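Poly(A) RNA polymerase GLD2 (Rattus norvegicus, PDB 6LBK) probably adds successive AMP units to the 3' ends of selected cytoplasmic mRNAs and a single nucleotide to specific microRNAs, with magnesium or manganese as cofactor. Local coordinates at residues L189-L203 with L234-L248. The protein carries 1 engineered substitution. Residues are numbered along the deposited sequence; the frame is centred on the assembly and turned at random.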
loop_
_atom_site.group_PDB
_atom_site.type_symbol
_atom_site.label_atom_id
_atom_site.label_comp_id
_atom_site.label_asym_id
_atom_site.label_seq_id
_atom_site.Cartn_x
_atom_site.Cartn_y
_atom_site.Cartn_z
ATOM N N LEU A 189 6.796 8.262 -2.749
ATOM C CA LEU A 189 7.777 7.251 -3.123
ATOM C C LEU A 189 7.104 6.170 -3.943
ATOM O O LEU A 189 7.432 5.965 -5.115
ATOM C CB LEU A 189 8.415 6.663 -1.871
ATOM C CG LEU A 189 9.334 5.475 -2.029
ATOM C CD1 LEU A 189 10.535 5.927 -2.809
ATOM C CD2 LEU A 189 9.702 5.064 -0.647
ATOM N N LEU A 190 6.061 5.570 -3.362
ATOM C CA LEU A 190 5.334 4.470 -3.983
ATOM C C LEU A 190 4.711 4.897 -5.295
ATOM O O LEU A 190 4.781 4.166 -6.299
ATOM C CB LEU A 190 4.244 3.977 -3.030
ATOM C CG LEU A 190 4.549 2.718 -2.210
ATOM C CD1 LEU A 190 5.818 2.845 -1.371
ATOM C CD2 LEU A 190 3.321 2.333 -1.374
ATOM N N ARG A 191 4.153 6.107 -5.325
ATOM C CA ARG A 191 3.570 6.619 -6.558
ATOM C C ARG A 191 4.613 6.685 -7.666
ATOM O O ARG A 191 4.324 6.341 -8.818
ATOM C CB ARG A 191 2.937 8.001 -6.317
ATOM C CG ARG A 191 2.441 8.669 -7.583
ATOM C CD ARG A 191 1.502 9.811 -7.333
ATOM N NE ARG A 191 1.028 10.387 -8.592
ATOM C CZ ARG A 191 -0.119 10.075 -9.196
ATOM N NH1 ARG A 191 -0.429 10.657 -10.350
ATOM N NH2 ARG A 191 -0.955 9.188 -8.657
ATOM N N THR A 192 5.849 7.073 -7.327
ATOM C CA THR A 192 6.896 7.175 -8.341
ATOM C C THR A 192 7.280 5.800 -8.870
ATOM O O THR A 192 7.578 5.652 -10.058
ATOM C CB THR A 192 8.117 7.907 -7.764
ATOM O OG1 THR A 192 7.695 9.166 -7.231
ATOM C CG2 THR A 192 9.149 8.167 -8.849
ATOM N N TYR A 193 7.240 4.787 -8.005
ATOM C CA TYR A 193 7.391 3.419 -8.465
ATOM C C TYR A 193 6.191 2.991 -9.298
ATOM O O TYR A 193 6.348 2.292 -10.310
ATOM C CB TYR A 193 7.522 2.497 -7.269
ATOM C CG TYR A 193 8.858 2.459 -6.593
ATOM C CD1 TYR A 193 9.972 1.948 -7.238
ATOM C CD2 TYR A 193 8.991 2.867 -5.271
ATOM C CE1 TYR A 193 11.176 1.869 -6.596
ATOM C CE2 TYR A 193 10.194 2.791 -4.626
ATOM C CZ TYR A 193 11.278 2.290 -5.289
ATOM O OH TYR A 193 12.477 2.221 -4.637
ATOM N N ALA A 194 4.980 3.400 -8.875
ATOM C CA ALA A 194 3.756 2.928 -9.520
ATOM C C ALA A 194 3.722 3.302 -10.997
ATOM O O ALA A 194 3.084 2.620 -11.801
ATOM C CB ALA A 194 2.530 3.480 -8.787
ATOM N N TYR A 195 4.365 4.395 -11.371
ATOM C CA TYR A 195 4.362 4.820 -12.760
ATOM C C TYR A 195 5.753 4.734 -13.394
ATOM O O TYR A 195 5.943 5.197 -14.526
ATOM C CB TYR A 195 3.771 6.233 -12.861
ATOM C CG TYR A 195 2.305 6.268 -12.472
ATOM C CD1 TYR A 195 1.303 6.007 -13.409
ATOM C CD2 TYR A 195 1.923 6.513 -11.154
ATOM C CE1 TYR A 195 -0.044 6.016 -13.041
ATOM C CE2 TYR A 195 0.586 6.530 -10.778
ATOM C CZ TYR A 195 -0.395 6.285 -11.718
ATOM O OH TYR A 195 -1.722 6.303 -11.326
ATOM N N LEU A 196 6.722 4.115 -12.701
ATOM C CA LEU A 196 8.068 3.974 -13.255
ATOM C C LEU A 196 8.097 2.900 -14.345
ATOM O O LEU A 196 8.955 2.937 -15.237
ATOM C CB LEU A 196 9.067 3.654 -12.132
ATOM C CG LEU A 196 10.534 4.100 -12.281
ATOM C CD1 LEU A 196 10.635 5.620 -12.154
ATOM C CD2 LEU A 196 11.466 3.411 -11.276
ATOM N N GLU A 197 7.170 1.942 -14.285
ATOM C CA GLU A 197 7.050 0.911 -15.303
ATOM C C GLU A 197 5.627 0.370 -15.354
ATOM O O GLU A 197 4.984 0.203 -14.313
ATOM C CB GLU A 197 8.027 -0.207 -15.027
ATOM C CG GLU A 197 7.887 -1.314 -15.959
ATOM C CD GLU A 197 8.986 -2.243 -15.736
ATOM O OE1 GLU A 197 9.949 -1.786 -15.085
ATOM O OE2 GLU A 197 8.891 -3.409 -16.164
ATOM N N ASN A 198 5.166 0.049 -16.570
ATOM C CA ASN A 198 3.756 -0.238 -16.828
ATOM C C ASN A 198 3.260 -1.536 -16.207
ATOM O O ASN A 198 2.040 -1.723 -16.143
ATOM C CB ASN A 198 3.475 -0.260 -18.333
ATOM C CG ASN A 198 4.537 -1.015 -19.130
ATOM O OD1 ASN A 198 5.083 -2.017 -18.668
ATOM N ND2 ASN A 198 4.795 -0.559 -20.355
ATOM N N ARG A 199 4.151 -2.431 -15.763
ATOM C CA ARG A 199 3.744 -3.692 -15.155
ATOM C C ARG A 199 3.569 -3.603 -13.653
ATOM O O ARG A 199 2.936 -4.490 -13.067
ATOM C CB ARG A 199 4.758 -4.804 -15.476
ATOM C CG ARG A 199 4.735 -5.269 -16.915
ATOM C CD ARG A 199 5.890 -6.191 -17.235
ATOM N NE ARG A 199 7.121 -5.418 -17.358
ATOM C CZ ARG A 199 8.322 -5.925 -17.629
ATOM N NH1 ARG A 199 8.480 -7.232 -17.817
ATOM N NH2 ARG A 199 9.372 -5.119 -17.711
ATOM N N VAL A 200 4.136 -2.583 -13.009
ATOM C CA VAL A 200 4.096 -2.536 -11.547
ATOM C C VAL A 200 2.659 -2.439 -11.054
ATOM O O VAL A 200 2.268 -3.130 -10.107
ATOM C CB VAL A 200 4.957 -1.382 -11.014
ATOM C CG1 VAL A 200 4.795 -1.295 -9.519
ATOM C CG2 VAL A 200 6.441 -1.587 -11.392
ATOM N N ARG A 201 1.836 -1.595 -11.693
ATOM C CA ARG A 201 0.477 -1.397 -11.184
ATOM C C ARG A 201 -0.435 -2.593 -11.442
ATOM O O ARG A 201 -1.143 -3.006 -10.504
ATOM C CB ARG A 201 -0.115 -0.094 -11.734
ATOM C CG ARG A 201 0.400 1.150 -10.967
ATOM C CD ARG A 201 -0.020 2.484 -11.628
ATOM N NE ARG A 201 -1.436 2.782 -11.402
ATOM C CZ ARG A 201 -2.350 2.896 -12.359
ATOM N NH1 ARG A 201 -2.011 2.761 -13.634
ATOM N NH2 ARG A 201 -3.611 3.148 -12.047
ATOM N N PRO A 202 -0.479 -3.199 -12.650
ATOM C CA PRO A 202 -1.299 -4.419 -12.811
ATOM C C PRO A 202 -0.901 -5.548 -11.878
ATOM O O PRO A 202 -1.768 -6.242 -11.316
ATOM C CB PRO A 202 -1.075 -4.804 -14.284
ATOM C CG PRO A 202 -0.731 -3.520 -14.957
ATOM C CD PRO A 202 0.076 -2.750 -13.943
ATOM N N LEU A 203 0.402 -5.735 -11.673
ATOM C CA LEU A 203 0.847 -6.818 -10.814
ATOM C C LEU A 203 0.442 -6.558 -9.380
ATOM O O LEU A 203 -0.091 -7.440 -8.698
ATOM C CB LEU A 203 2.360 -6.962 -10.900
ATOM C CG LEU A 203 2.792 -8.246 -10.201
ATOM C CD1 LEU A 203 2.498 -9.465 -11.162
ATOM C CD2 LEU A 203 4.231 -8.237 -9.672
ATOM N N LEU A 234 7.316 -4.757 -4.847
ATOM C CA LEU A 234 8.412 -3.898 -5.309
ATOM C C LEU A 234 9.776 -4.538 -5.046
ATOM O O LEU A 234 10.676 -4.446 -5.886
ATOM C CB LEU A 234 8.343 -2.500 -4.668
ATOM C CG LEU A 234 7.143 -1.547 -4.852
ATOM C CD1 LEU A 234 7.461 -0.215 -4.247
ATOM C CD2 LEU A 234 6.768 -1.336 -6.324
ATOM N N HIS A 235 9.948 -5.208 -3.903
ATOM C CA HIS A 235 11.182 -5.946 -3.654
ATOM C C HIS A 235 11.389 -7.062 -4.689
ATOM O O HIS A 235 12.499 -7.235 -5.218
ATOM C CB HIS A 235 11.155 -6.509 -2.241
ATOM C CG HIS A 235 12.254 -7.475 -1.961
ATOM N ND1 HIS A 235 13.540 -7.074 -1.691
ATOM C CD2 HIS A 235 12.272 -8.825 -1.971
ATOM C CE1 HIS A 235 14.305 -8.135 -1.519
ATOM N NE2 HIS A 235 13.560 -9.211 -1.690
ATOM N N TYR A 236 10.338 -7.845 -4.976
ATOM C CA TYR A 236 10.458 -8.904 -5.981
ATOM C C TYR A 236 10.901 -8.324 -7.318
ATOM O O TYR A 236 11.788 -8.877 -7.987
ATOM C CB TYR A 236 9.137 -9.701 -6.151
ATOM C CG TYR A 236 9.195 -10.696 -7.339
ATOM C CD1 TYR A 236 10.088 -11.787 -7.342
ATOM C CD2 TYR A 236 8.373 -10.530 -8.461
ATOM C CE1 TYR A 236 10.158 -12.691 -8.464
ATOM C CE2 TYR A 236 8.441 -11.427 -9.561
ATOM C CZ TYR A 236 9.333 -12.485 -9.553
ATOM O OH TYR A 236 9.365 -13.307 -10.626
ATOM N N LEU A 237 10.293 -7.207 -7.718
ATOM C CA LEU A 237 10.688 -6.540 -8.950
ATOM C C LEU A 237 12.095 -5.963 -8.862
ATOM O O LEU A 237 12.751 -5.810 -9.897
ATOM C CB LEU A 237 9.686 -5.435 -9.288
ATOM C CG LEU A 237 8.228 -5.806 -9.597
ATOM C CD1 LEU A 237 7.377 -4.519 -9.828
ATOM C CD2 LEU A 237 8.132 -6.773 -10.789
ATOM N N GLN A 238 12.587 -5.666 -7.654
ATOM C CA GLN A 238 13.884 -5.014 -7.502
ATOM C C GLN A 238 15.053 -5.981 -7.557
ATOM O O GLN A 238 16.165 -5.575 -7.903
ATOM C CB GLN A 238 13.929 -4.243 -6.186
ATOM C CG GLN A 238 13.364 -2.838 -6.257
ATOM C CD GLN A 238 13.342 -2.174 -4.896
ATOM O OE1 GLN A 238 13.181 -2.847 -3.876
ATOM N NE2 GLN A 238 13.531 -0.854 -4.867
ATOM N N THR A 239 14.817 -7.249 -7.244
ATOM C CA THR A 239 15.878 -8.230 -7.093
ATOM C C THR A 239 15.904 -9.289 -8.196
ATOM O O THR A 239 16.720 -10.219 -8.129
ATOM C CB THR A 239 15.737 -8.862 -5.713
ATOM O OG1 THR A 239 14.352 -9.153 -5.499
ATOM C CG2 THR A 239 16.224 -7.908 -4.636
ATOM N N LEU A 240 15.106 -9.125 -9.254
ATOM C CA LEU A 240 15.158 -10.047 -10.378
ATOM C C LEU A 240 16.543 -10.005 -11.007
ATOM O O LEU A 240 17.248 -8.997 -10.898
ATOM C CB LEU A 240 14.085 -9.726 -11.426
ATOM C CG LEU A 240 12.640 -10.112 -11.045
ATOM C CD1 LEU A 240 11.577 -9.616 -12.054
ATOM C CD2 LEU A 240 12.532 -11.618 -10.835
ATOM N N PRO A 241 16.978 -11.123 -11.613
ATOM C CA PRO A 241 18.285 -11.148 -12.298
ATOM C C PRO A 241 18.544 -9.971 -13.225
ATOM O O PRO A 241 19.624 -9.374 -13.177
ATOM C CB PRO A 241 18.207 -12.469 -13.070
ATOM C CG PRO A 241 17.329 -13.326 -12.231
ATOM C CD PRO A 241 16.288 -12.427 -11.691
ATOM N N GLU A 242 17.575 -9.618 -14.064
ATOM C CA GLU A 242 17.607 -8.385 -14.842
ATOM C C GLU A 242 16.486 -7.511 -14.299
ATOM O O GLU A 242 15.334 -7.636 -14.736
ATOM C CB GLU A 242 17.421 -8.670 -16.335
ATOM C CG GLU A 242 18.542 -9.543 -16.932
ATOM C CD GLU A 242 18.687 -9.396 -18.441
ATOM O OE1 GLU A 242 17.693 -9.013 -19.093
ATOM O OE2 GLU A 242 19.801 -9.627 -18.970
ATOM N N PRO A 243 16.772 -6.594 -13.379
ATOM C CA PRO A 243 15.714 -6.070 -12.504
ATOM C C PRO A 243 14.741 -5.164 -13.238
ATOM O O PRO A 243 15.098 -4.461 -14.185
ATOM C CB PRO A 243 16.498 -5.298 -11.436
ATOM C CG PRO A 243 17.753 -4.891 -12.136
ATOM C CD PRO A 243 18.071 -5.925 -13.159
ATOM N N ILE A 244 13.490 -5.198 -12.777
ATOM C CA ILE A 244 12.422 -4.351 -13.302
ATOM C C ILE A 244 12.303 -2.998 -12.586
ATOM O O ILE A 244 11.811 -2.026 -13.189
ATOM C CB ILE A 244 11.085 -5.126 -13.220
ATOM C CG1 ILE A 244 10.988 -6.187 -14.296
ATOM C CG2 ILE A 244 9.860 -4.217 -13.232
ATOM C CD1 ILE A 244 9.725 -7.000 -14.181
ATOM N N LEU A 245 12.811 -2.877 -11.358
ATOM C CA LEU A 245 12.767 -1.599 -10.651
ATOM C C LEU A 245 14.112 -1.370 -9.969
ATOM O O LEU A 245 14.701 -2.310 -9.407
ATOM C CB LEU A 245 11.623 -1.519 -9.616
ATOM C CG LEU A 245 10.186 -1.376 -10.157
ATOM C CD1 LEU A 245 9.153 -1.261 -9.035
ATOM C CD2 LEU A 245 10.042 -0.211 -11.175
ATOM N N PRO A 246 14.627 -0.140 -10.012
ATOM C CA PRO A 246 15.861 0.169 -9.293
ATOM C C PRO A 246 15.525 0.554 -7.877
ATOM O O PRO A 246 14.434 0.222 -7.397
ATOM C CB PRO A 246 16.426 1.349 -10.079
ATOM C CG PRO A 246 15.196 2.087 -10.494
ATOM C CD PRO A 246 14.130 1.034 -10.752
ATOM N N SER A 247 16.442 1.230 -7.192
ATOM C CA SER A 247 16.120 1.895 -5.935
ATOM C C SER A 247 15.950 3.384 -6.195
ATOM O O SER A 247 16.896 4.044 -6.634
ATOM C CB SER A 247 17.193 1.666 -4.877
ATOM O OG SER A 247 16.908 2.456 -3.730
ATOM N N LEU A 248 14.739 3.908 -5.963
ATOM C CA LEU A 248 14.515 5.336 -6.186
ATOM C C LEU A 248 15.287 6.189 -5.179
ATOM O O LEU A 248 15.806 7.251 -5.535
ATOM C CB LEU A 248 13.020 5.664 -6.125
ATOM C CG LEU A 248 12.097 5.243 -7.272
ATOM C CD1 LEU A 248 10.648 5.479 -6.888
ATOM C CD2 LEU A 248 12.443 5.969 -8.562
#
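Tyr193 and Leu248 meet ring to methyl in the largely helical part of this polymerase-beta-like nucleotidyltransferase, next to the palm. Here the end of helix 182-194, the turn after it and the start of helix 200-213 pack on helix 226-239 and the loop after it. CD1 of Leu248 sits over the centre of the Tyr193 ring, 3.3 Å from the centroid, in a CH-pi contact. CD1 of Leu234 approaches the same ring obliquely and off-centre. The phenol oxygen is held as well: N of Leu248 donates to OH of Tyr193 at 3.1 Å, almost straight at 171°. A phenylalanine at Tyr193 would keep the ring but would probably leave the buried N-H of Leu248 without its acceptor. With CG of Tyr193 beside its backbone N (chi1 -78°), the ring points into this leucine cluster.

Val200 continues the apolar core. CG2 of Val200 touches CD1 of Leu237 at 3.5 Å and also meets CD1 of Leu245. Leu196 reaches the Pro246 ring with CD2.

The other end is looser and more polar. Arg199 is partly exposed and pairs with the Glu197 carboxylate, in a modelled contact too short to be trusted in detail. It also donates to the backbone oxygens of Asn279 and Ser281. CD1 of Ile244 lies over one guanidinium face, toward the rim. Back at the buried end, beside the tyrosine hydroxyl, NE2 of Gln238 ties down the loop, donating to O of Val307 and, at 2.9 Å, to O of Pro246, which lies near the amide plane.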